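Local coordinates for protein DspB (Aggregatibacter actinomycetemcomitans, PDB 1YHT) that hydrolyses terminal N-acetylhexosamine residues as a family 20 glycoside hydrolase and disperses biofilms, probably by cutting their N-acetylglucosamine polymer, at residues A[157-168]-A[198-209]; A[40-48]-A[347-358]. All coordinates share one frame; numbering follows the deposited sequence.

Both contacts pair neighbouring helices on the outside of the TIM barrel, on opposite sides of the chain's centre. Interaction 2 joins helix 32-44, which follows the first barrel strand 18-24, to the last helix, 339-358; interaction 1 joins helices 154-171 and 192-208, which flank strand 177-181 in the chain. In sequence, both segments of interaction 1 fall between the two of interaction 2, so the order is 40-48, 157-168, 198-209, 347-358. Their centres lie about 31 Å apart and their nearest atoms about 16 Å apart, without touching. Interaction 1 thus joins two helices that follow one another in the helical jacket, whereas interaction 2 brings the first and last helices of the barrel together and closes the ring.

Interaction 1: residues A[157-168]-A[198-209]; sequences ITFMQSLMSEVI and YANKLSYFLEKK
Q161 lies over the F205 ring where two neighbouring helices of the TIM barrel's outer layer, 154-171 and 192-208, run side by side on the outside of strand 177-181. Their segment axes come within 11.2 Å and cross at -36°. The stacking is centred on F205: Q161 CG sits 3.9 Å from the ring centroid in a CH-pi contact, nearly on the ring normal, and the extended glutamine chain carries its amide over the same face, the two planes 10° apart. F205 reaches across to the other helix because chi1 (170°) sets its CG opposite the backbone N, and S165 OG meets its edge at CZ. M164 adds an oblique Met-aromatic contact, its SD 5.2 Å from the ring centroid.

Apolar packing fills the side nearer the barrel. The bend at chi3 of M164 brings CE to 3.6 Å from L206 CG, while SD rests against L202 CG. I168 CD1 meets L206 CD2, and both residues also touch F178 of strand 177-181. At the other end, I157 CG1 packs at the edge of the Y198 ring and I157 CD1 reaches the aliphatic part of K201. M160 CG lies 3.4 Å from Y198 OH, which is hydrogen-bonded with S117 OG of the barrel strand 110-117.

Polar links gather at K209, where the second helix has ended. Its NZ gives a weak hydrogen bond to S165 OG at 3.3 Å, and a water beside it donates to S165 O at 3.1 Å.

Interaction 2: residues A[40-48]-A[347-358]; sequences DTISLSGGN and KSLLEAVIHKTN
This is a helix-to-helix contact that closes the TIM barrel's outer ring: T41 and S45, at the C-terminal end of helix 32-44, pack against the final helix, 339-358, with segment axes 9.6 Å apart at a crossing angle of -30°. T41 CG2, anti to the backbone N, points to L350 CD2 at 3.6 Å and also touches E351 CG. T41 OG1 lies against the aliphatic chain of K347. Deeper in, I42 CG1 meets L350 CD2, and I354 CD1 packs over I42 CA; I42 and I354 also touch strand 18-24, through L21 and T19.

S45 wedges between E351 and I354, its OG 3.3 Å from E351 CG. That hydroxyl donates back to T41 O at 2.7 Å, on the opposite face of the carbonyl plane from S45 N, so two donors grip one acceptor.

The helix then stops in a Schellman motif: G46 takes a positive phi (91°), and G47 N bonds to I42 O. I354 CG2 fits against this turn, 3.6 Å from G47 N. Polar contacts cross at the turn. H355 CE1 lies close to S45 O, a carbonyl that accepts from a water. The same water accepts from N358 ND2, which also makes a weak, bent hydrogen bond (125°) to G46 O at 3.0 Å.

Interaction 1: residues A[157-168]-A[198-209]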
loop_
_atom_site.group_PDB
_atom_site.type_symbol
_atom_site.label_atom_id
_atom_site.label_comp_id
_atom_site.label_asym_id
_atom_site.label_seq_id
_atom_site.Cartn_x
_atom_site.Cartn_y
_atom_site.Cartn_z
ATOM N N ILE A 157 1.002 18.930 7.548
ATOM C CA ILE A 157 2.179 18.078 7.709
ATOM C C ILE A 157 2.356 17.625 9.165
ATOM O O ILE A 157 2.580 16.444 9.434
ATOM C CB ILE A 157 3.438 18.780 7.205
ATOM C CG1 ILE A 157 3.250 19.083 5.727
ATOM C CG2 ILE A 157 4.690 17.912 7.430
ATOM C CD1 ILE A 157 4.287 20.092 5.145
ATOM N N THR A 158 2.216 18.555 10.095
ATOM C CA THR A 158 2.238 18.239 11.517
ATOM C C THR A 158 1.171 17.179 11.868
ATOM O O THR A 158 1.441 16.230 12.554
ATOM C CB THR A 158 2.043 19.517 12.349
ATOM O OG1 THR A 158 3.156 20.413 12.124
ATOM C CG2 THR A 158 2.004 19.194 13.883
ATOM N N PHE A 159 -0.055 17.379 11.412
ATOM C CA PHE A 159 -1.116 16.408 11.633
ATOM C C PHE A 159 -0.768 14.999 11.123
ATOM O O PHE A 159 -0.915 14.006 11.864
ATOM C CB PHE A 159 -2.429 16.851 10.993
ATOM C CG PHE A 159 -3.447 15.776 10.999
ATOM C CD1 PHE A 159 -4.148 15.497 12.162
ATOM C CD2 PHE A 159 -3.633 14.967 9.882
ATOM C CE1 PHE A 159 -5.083 14.434 12.208
ATOM C CE2 PHE A 159 -4.525 13.904 9.925
ATOM C CZ PHE A 159 -5.270 13.648 11.098
ATOM N N MET A 160 -0.316 14.929 9.869
ATOM C CA MET A 160 0.097 13.687 9.223
ATOM C C MET A 160 1.156 12.990 10.047
ATOM O O MET A 160 1.050 11.793 10.270
ATOM C CB MET A 160 0.648 13.903 7.802
ATOM C CG MET A 160 -0.416 14.112 6.778
ATOM S SD MET A 160 -1.711 12.866 6.765
ATOM C CE MET A 160 -0.837 11.362 6.469
ATOM N N GLN A 161 2.139 13.764 10.483
ATOM C CA GLN A 161 3.226 13.242 11.250
ATOM C C GLN A 161 2.777 12.742 12.636
ATOM O O GLN A 161 3.258 11.749 13.078
ATOM C CB GLN A 161 4.310 14.289 11.362
ATOM C CG GLN A 161 5.110 14.394 10.034
ATOM C CD GLN A 161 6.183 15.470 10.107
ATOM O OE1 GLN A 161 6.246 16.226 11.079
ATOM N NE2 GLN A 161 7.031 15.536 9.077
ATOM N N SER A 162 1.848 13.430 13.285
ATOM C CA SER A 162 1.261 12.932 14.538
ATOM C C SER A 162 0.574 11.564 14.356
ATOM O O SER A 162 0.738 10.714 15.207
ATOM C CB SER A 162 0.324 13.952 15.182
ATOM O OG SER A 162 -0.930 13.955 14.530
ATOM N N LEU A 163 -0.125 11.336 13.236
ATOM C CA LEU A 163 -0.765 10.044 12.945
ATOM C C LEU A 163 0.307 9.006 12.561
ATOM O O LEU A 163 0.306 7.862 13.045
ATOM C CB LEU A 163 -1.801 10.182 11.815
ATOM C CG LEU A 163 -2.681 8.977 11.484
ATOM C CD1 LEU A 163 -3.446 8.433 12.762
ATOM C CD2 LEU A 163 -3.656 9.377 10.360
ATOM N N MET A 164 1.293 9.426 11.783
ATOM C CA MET A 164 2.425 8.525 11.506
ATOM C C MET A 164 3.097 8.036 12.785
ATOM O O MET A 164 3.390 6.841 12.904
ATOM C CB MET A 164 3.451 9.188 10.608
ATOM C CG MET A 164 2.947 9.484 9.195
ATOM S SD MET A 164 4.082 10.622 8.306
ATOM C CE MET A 164 5.505 9.554 8.055
ATOM N N SER A 165 3.313 8.936 13.749
ATOM C CA SER A 165 3.914 8.538 15.042
ATOM C C SER A 165 3.116 7.461 15.785
ATOM O O SER A 165 3.678 6.531 16.381
ATOM C CB SER A 165 4.075 9.771 15.935
ATOM O OG SER A 165 5.027 10.661 15.366
ATOM N N GLU A 166 1.787 7.611 15.781
ATOM C CA GLU A 166 0.906 6.621 16.365
ATOM C C GLU A 166 1.011 5.266 15.650
ATOM O O GLU A 166 1.106 4.203 16.289
ATOM C CB GLU A 166 -0.521 7.138 16.308
ATOM C CG GLU A 166 -1.495 6.164 16.973
ATOM C CD GLU A 166 -2.921 6.660 16.965
ATOM O OE1 GLU A 166 -3.627 6.375 15.981
ATOM O OE2 GLU A 166 -3.320 7.282 17.954
ATOM N N VAL A 167 0.986 5.300 14.323
ATOM C CA VAL A 167 1.102 4.064 13.501
ATOM C C VAL A 167 2.452 3.374 13.742
ATOM O O VAL A 167 2.533 2.153 13.963
ATOM C CB VAL A 167 0.837 4.354 12.036
ATOM C CG1 VAL A 167 1.200 3.158 11.182
ATOM C CG2 VAL A 167 -0.628 4.733 11.815
ATOM N N ILE A 168 3.501 4.174 13.813
ATOM C CA ILE A 168 4.829 3.664 14.165
ATOM C C ILE A 168 4.841 3.000 15.535
ATOM O O ILE A 168 5.350 1.878 15.692
ATOM C CB ILE A 168 5.871 4.817 14.076
ATOM C CG1 ILE A 168 6.039 5.198 12.635
ATOM C CG2 ILE A 168 7.238 4.403 14.668
ATOM C CD1 ILE A 168 6.825 6.438 12.395
ATOM N N TYR A 198 6.939 17.640 0.264
ATOM C CA TYR A 198 6.095 16.921 1.219
ATOM C C TYR A 198 6.686 15.515 1.463
ATOM O O TYR A 198 6.887 15.106 2.584
ATOM C CB TYR A 198 4.672 16.837 0.629
ATOM C CG TYR A 198 3.650 16.026 1.424
ATOM C CD1 TYR A 198 3.110 16.521 2.620
ATOM C CD2 TYR A 198 3.216 14.772 0.971
ATOM C CE1 TYR A 198 2.179 15.777 3.359
ATOM C CE2 TYR A 198 2.291 14.012 1.719
ATOM C CZ TYR A 198 1.769 14.526 2.909
ATOM O OH TYR A 198 0.839 13.805 3.651
ATOM N N ALA A 199 6.960 14.793 0.393
ATOM C CA ALA A 199 7.453 13.417 0.517
ATOM C C ALA A 199 8.837 13.425 1.185
ATOM O O ALA A 199 9.119 12.583 2.033
ATOM C CB ALA A 199 7.502 12.734 -0.838
ATOM N N ASN A 200 9.677 14.390 0.835
ATOM C CA ASN A 200 10.977 14.493 1.478
ATOM C C ASN A 200 10.805 14.727 2.977
ATOM O O ASN A 200 11.480 14.081 3.772
ATOM C CB ASN A 200 11.855 15.574 0.820
ATOM C CG ASN A 200 12.537 15.098 -0.442
ATOM O OD1 ASN A 200 12.583 13.902 -0.714
ATOM N ND2 ASN A 200 13.100 16.039 -1.222
ATOM N N LYS A 201 9.880 15.595 3.364
ATOM C CA LYS A 201 9.694 15.912 4.798
ATOM C C LYS A 201 9.275 14.682 5.601
ATOM O O LYS A 201 9.750 14.429 6.731
ATOM C CB LYS A 201 8.711 17.062 5.007
ATOM C CG LYS A 201 9.355 18.430 4.837
ATOM C CD LYS A 201 8.333 19.538 4.862
ATOM C CE LYS A 201 8.998 20.919 4.872
ATOM N NZ LYS A 201 7.982 21.990 5.095
ATOM N N LEU A 202 8.414 13.900 4.961
ATOM C CA LEU A 202 7.923 12.636 5.527
ATOM C C LEU A 202 9.075 11.622 5.669
ATOM O O LEU A 202 9.241 11.001 6.729
ATOM C CB LEU A 202 6.747 12.135 4.677
ATOM C CG LEU A 202 5.314 12.496 5.093
ATOM C CD1 LEU A 202 5.029 13.882 5.714
ATOM C CD2 LEU A 202 4.273 12.050 4.122
ATOM N N SER A 203 9.919 11.508 4.639
ATOM C CA SER A 203 11.028 10.564 4.661
ATOM C C SER A 203 12.056 10.880 5.749
ATOM O O SER A 203 12.555 9.945 6.405
ATOM C CB SER A 203 11.729 10.474 3.303
ATOM O OG SER A 203 12.466 11.641 2.965
ATOM N N TYR A 204 12.392 12.174 5.923
ATOM C CA TYR A 204 13.377 12.552 6.951
ATOM C C TYR A 204 12.796 12.440 8.394
ATOM O O TYR A 204 13.504 12.161 9.341
ATOM C CB TYR A 204 13.953 13.939 6.663
ATOM C CG TYR A 204 14.827 13.923 5.409
ATOM C CD1 TYR A 204 15.941 13.099 5.336
ATOM C CD2 TYR A 204 14.527 14.719 4.313
ATOM C CE1 TYR A 204 16.736 13.069 4.207
ATOM C CE2 TYR A 204 15.310 14.693 3.156
ATOM C CZ TYR A 204 16.414 13.876 3.121
ATOM O OH TYR A 204 17.205 13.854 2.001
ATOM N N PHE A 205 11.488 12.634 8.527
ATOM C CA PHE A 205 10.805 12.406 9.794
ATOM C C PHE A 205 10.899 10.904 10.123
ATOM O O PHE A 205 11.216 10.516 11.250
ATOM C CB PHE A 205 9.357 12.867 9.663
ATOM C CG PHE A 205 8.485 12.474 10.789
ATOM C CD1 PHE A 205 8.395 13.271 11.922
ATOM C CD2 PHE A 205 7.728 11.314 10.725
ATOM C CE1 PHE A 205 7.544 12.903 13.005
ATOM C CE2 PHE A 205 6.865 10.978 11.766
ATOM C CZ PHE A 205 6.786 11.764 12.903
ATOM N N LEU A 206 10.613 10.051 9.150
ATOM C CA LEU A 206 10.747 8.592 9.352
ATOM C C LEU A 206 12.189 8.159 9.658
ATOM O O LEU A 206 12.427 7.303 10.525
ATOM C CB LEU A 206 10.221 7.833 8.130
ATOM C CG LEU A 206 8.697 7.851 7.978
ATOM C CD1 LEU A 206 8.241 7.360 6.602
ATOM C CD2 LEU A 206 8.003 7.062 9.067
ATOM N N GLU A 207 13.139 8.714 8.911
ATOM C CA GLU A 207 14.560 8.475 9.130
ATOM C C GLU A 207 14.923 8.750 10.581
ATOM O O GLU A 207 15.565 7.909 11.226
ATOM C CB GLU A 207 15.450 9.298 8.139
ATOM C CG GLU A 207 16.942 9.141 8.379
ATOM C CD GLU A 207 17.780 10.033 7.462
ATOM O OE1 GLU A 207 17.733 11.265 7.585
ATOM O OE2 GLU A 207 18.493 9.490 6.603
ATOM N N LYS A 208 14.455 9.863 11.141
ATOM C CA LYS A 208 14.785 10.169 12.531
ATOM C C LYS A 208 14.175 9.141 13.489
ATOM O O LYS A 208 14.751 8.851 14.533
ATOM C CB LYS A 208 14.379 11.602 12.912
ATOM C CG LYS A 208 15.023 12.101 14.258
ATOM C CD LYS A 208 14.387 13.441 14.723
ATOM C CE LYS A 208 14.746 13.800 16.199
ATOM N NZ LYS A 208 13.542 14.375 16.969
ATOM N N LYS A 209 13.016 8.583 13.123
ATOM C CA LYS A 209 12.388 7.485 13.854
ATOM C C LYS A 209 13.031 6.111 13.625
ATOM O O LYS A 209 12.496 5.129 14.129
ATOM C CB LYS A 209 10.939 7.360 13.403
ATOM C CG LYS A 209 10.029 8.571 13.597
ATOM C CD LYS A 209 9.616 8.675 15.005
ATOM C CE LYS A 209 8.507 9.718 15.230
ATOM N NZ LYS A 209 7.840 9.360 16.503
HETATM O O HOH W 1 6.611 7.258 16.865
#

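Interaction 2: residues A[40-48]-A[347-358]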
loop_
_atom_site.group_PDB
_atom_site.type_symbol
_atom_site.label_atom_id
_atom_site.label_comp_id
_atom_site.label_asym_id
_atom_site.label_seq_id
_atom_site.Cartn_x
_atom_site.Cartn_y
_atom_site.Cartn_z
ATOM N N ASP A 40 1.664 -17.157 6.915
ATOM C CA ASP A 40 2.177 -18.537 6.752
ATOM C C ASP A 40 2.620 -18.754 5.325
ATOM O O ASP A 40 3.740 -19.215 5.080
ATOM C CB ASP A 40 1.116 -19.535 7.119
ATOM C CG ASP A 40 0.772 -19.508 8.605
ATOM O OD1 ASP A 40 1.623 -19.182 9.455
ATOM O OD2 ASP A 40 -0.384 -19.832 8.924
ATOM N N THR A 41 1.796 -18.358 4.378
ATOM C CA THR A 41 2.147 -18.489 2.953
ATOM C C THR A 41 3.416 -17.702 2.609
ATOM O O THR A 41 4.314 -18.237 1.957
ATOM C CB THR A 41 0.990 -18.049 2.050
ATOM O OG1 THR A 41 -0.130 -18.828 2.365
ATOM C CG2 THR A 41 1.288 -18.235 0.570
ATOM N N ILE A 42 3.500 -16.449 3.081
ATOM C CA ILE A 42 4.646 -15.611 2.788
ATOM C C ILE A 42 5.909 -16.331 3.315
ATOM O O ILE A 42 6.926 -16.463 2.607
ATOM C CB ILE A 42 4.503 -14.173 3.395
ATOM C CG1 ILE A 42 3.316 -13.423 2.757
ATOM C CG2 ILE A 42 5.776 -13.340 3.144
ATOM C CD1 ILE A 42 2.813 -12.266 3.571
ATOM N N SER A 43 5.821 -16.772 4.568
ATOM C CA SER A 43 6.939 -17.358 5.287
ATOM C C SER A 43 7.400 -18.659 4.661
ATOM O O SER A 43 8.595 -18.837 4.403
ATOM C CB SER A 43 6.529 -17.634 6.727
ATOM O OG SER A 43 7.586 -18.269 7.414
ATOM N N LEU A 44 6.446 -19.580 4.454
ATOM C CA LEU A 44 6.735 -20.874 3.859
ATOM C C LEU A 44 7.211 -20.787 2.420
ATOM O O LEU A 44 7.906 -21.698 1.940
ATOM C CB LEU A 44 5.483 -21.755 3.887
ATOM C CG LEU A 44 5.035 -22.145 5.311
ATOM C CD1 LEU A 44 3.609 -22.684 5.290
ATOM C CD2 LEU A 44 6.004 -23.143 5.953
ATOM N N SER A 45 6.827 -19.729 1.702
ATOM C CA SER A 45 7.298 -19.574 0.312
ATOM C C SER A 45 8.685 -18.926 0.241
ATOM O O SER A 45 9.253 -18.821 -0.855
ATOM C CB SER A 45 6.311 -18.722 -0.478
ATOM O OG SER A 45 5.007 -19.287 -0.418
ATOM N N GLY A 46 9.199 -18.447 1.381
ATOM C CA GLY A 46 10.508 -17.786 1.451
ATOM C C GLY A 46 10.436 -16.271 1.273
ATOM O O GLY A 46 11.448 -15.614 0.980
ATOM N N GLY A 47 9.253 -15.700 1.461
ATOM C CA GLY A 47 9.092 -14.230 1.426
ATOM C C GLY A 47 9.445 -13.605 2.745
ATOM O O GLY A 47 9.746 -14.323 3.747
ATOM N N ASN A 48 9.375 -12.268 2.806
ATOM C CA ASN A 48 9.757 -11.590 4.028
ATOM C C ASN A 48 8.988 -10.333 4.450
ATOM O O ASN A 48 9.354 -9.748 5.460
ATOM C CB ASN A 48 11.245 -11.329 4.033
ATOM C CG ASN A 48 11.663 -10.691 2.811
ATOM O OD1 ASN A 48 10.912 -9.898 2.257
ATOM N ND2 ASN A 48 12.829 -11.065 2.320
ATOM N N LYS A 347 -3.553 -18.220 -2.724
ATOM C CA LYS A 347 -2.347 -18.862 -2.217
ATOM C C LYS A 347 -1.379 -19.266 -3.329
ATOM O O LYS A 347 -0.202 -19.007 -3.247
ATOM C CB LYS A 347 -2.736 -20.102 -1.387
ATOM C CG LYS A 347 -1.745 -20.605 -0.380
ATOM C CD LYS A 347 -2.423 -21.677 0.527
ATOM C CE LYS A 347 -2.003 -21.670 2.058
ATOM N NZ LYS A 347 -2.923 -20.990 3.157
ATOM N N SER A 348 -1.880 -19.966 -4.340
ATOM C CA SER A 348 -1.030 -20.397 -5.442
ATOM C C SER A 348 -0.336 -19.202 -6.108
ATOM O O SER A 348 0.822 -19.263 -6.456
ATOM C CB SER A 348 -1.866 -21.168 -6.472
ATOM O OG SER A 348 -2.300 -22.408 -5.890
ATOM N N LEU A 349 -1.068 -18.097 -6.253
ATOM C CA LEU A 349 -0.560 -16.942 -6.952
ATOM C C LEU A 349 0.490 -16.257 -6.100
ATOM O O LEU A 349 1.527 -15.798 -6.594
ATOM C CB LEU A 349 -1.732 -16.031 -7.300
ATOM C CG LEU A 349 -1.415 -14.645 -7.867
ATOM C CD1 LEU A 349 -0.582 -14.713 -9.125
ATOM C CD2 LEU A 349 -2.736 -13.892 -8.128
ATOM N N LEU A 350 0.225 -16.166 -4.803
ATOM C CA LEU A 350 1.200 -15.543 -3.902
ATOM C C LEU A 350 2.495 -16.338 -3.840
ATOM O O LEU A 350 3.575 -15.772 -3.872
ATOM C CB LEU A 350 0.589 -15.377 -2.485
ATOM C CG LEU A 350 1.528 -14.788 -1.419
ATOM C CD1 LEU A 350 2.138 -13.416 -1.818
ATOM C CD2 LEU A 350 0.849 -14.729 -0.056
ATOM N N GLU A 351 2.380 -17.663 -3.741
ATOM C CA GLU A 351 3.540 -18.555 -3.833
ATOM C C GLU A 351 4.358 -18.346 -5.099
ATOM O O GLU A 351 5.575 -18.256 -5.050
ATOM C CB GLU A 351 3.122 -20.040 -3.726
ATOM C CG GLU A 351 2.593 -20.397 -2.364
ATOM C CD GLU A 351 2.011 -21.807 -2.301
ATOM O OE1 GLU A 351 1.944 -22.494 -3.359
ATOM O OE2 GLU A 351 1.667 -22.204 -1.178
ATOM N N ALA A 352 3.674 -18.295 -6.228
ATOM C CA ALA A 352 4.304 -18.101 -7.554
ATOM C C ALA A 352 5.076 -16.780 -7.628
ATOM O O ALA A 352 6.177 -16.734 -8.103
ATOM C CB ALA A 352 3.247 -18.099 -8.637
ATOM N N VAL A 353 4.464 -15.700 -7.179
ATOM C CA VAL A 353 5.128 -14.391 -7.216
ATOM C C VAL A 353 6.423 -14.396 -6.361
ATOM O O VAL A 353 7.491 -13.926 -6.810
ATOM C CB VAL A 353 4.174 -13.267 -6.742
ATOM C CG1 VAL A 353 4.936 -11.912 -6.624
ATOM C CG2 VAL A 353 2.988 -13.132 -7.689
ATOM N N ILE A 354 6.340 -14.981 -5.181
ATOM C CA ILE A 354 7.472 -15.076 -4.253
ATOM C C ILE A 354 8.573 -15.942 -4.862
ATOM O O ILE A 354 9.727 -15.558 -4.849
ATOM C CB ILE A 354 7.071 -15.604 -2.830
ATOM C CG1 ILE A 354 6.229 -14.562 -2.096
ATOM C CG2 ILE A 354 8.283 -15.946 -2.013
ATOM C CD1 ILE A 354 5.524 -15.045 -0.833
ATOM N N HIS A 355 8.204 -17.116 -5.343
ATOM C CA HIS A 355 9.173 -18.015 -5.940
ATOM C C HIS A 355 9.785 -17.429 -7.215
ATOM O O HIS A 355 10.971 -17.535 -7.399
ATOM C CB HIS A 355 8.565 -19.381 -6.249
ATOM C CG HIS A 355 8.234 -20.200 -5.040
ATOM N ND1 HIS A 355 9.080 -20.318 -3.958
ATOM C CD2 HIS A 355 7.161 -20.986 -4.761
ATOM C CE1 HIS A 355 8.526 -21.096 -3.043
ATOM N NE2 HIS A 355 7.357 -21.512 -3.497
ATOM N N LYS A 356 8.986 -16.838 -8.089
ATOM C CA LYS A 356 9.518 -16.239 -9.315
ATOM C C LYS A 356 10.429 -15.073 -9.030
ATOM O O LYS A 356 11.368 -14.832 -9.793
ATOM C CB LYS A 356 8.412 -15.784 -10.254
ATOM C CG LYS A 356 7.619 -16.924 -10.903
ATOM C CD LYS A 356 8.438 -17.720 -11.975
ATOM C CE LYS A 356 8.907 -16.830 -13.091
ATOM N NZ LYS A 356 8.520 -17.354 -14.420
ATOM N N THR A 357 10.170 -14.365 -7.929
ATOM C CA THR A 357 10.992 -13.222 -7.555
ATOM C C THR A 357 12.342 -13.702 -6.985
ATOM O O THR A 357 13.409 -13.228 -7.376
ATOM C CB THR A 357 10.288 -12.332 -6.514
ATOM O OG1 THR A 357 9.028 -11.853 -7.027
ATOM C CG2 THR A 357 11.162 -11.166 -6.112
ATOM N N ASN A 358 12.273 -14.615 -6.033
ATOM C CA ASN A 358 13.483 -15.179 -5.441
ATOM C C ASN A 358 14.222 -16.154 -6.365
ATOM O O ASN A 358 15.397 -16.379 -6.186
ATOM C CB ASN A 358 13.144 -15.888 -4.133
ATOM C CG ASN A 358 12.883 -14.927 -2.999
ATOM O OD1 ASN A 358 13.212 -13.745 -3.081
ATOM N ND2 ASN A 358 12.323 -15.438 -1.907
HETATM O O HOH W 2 11.355 -18.176 -2.536
#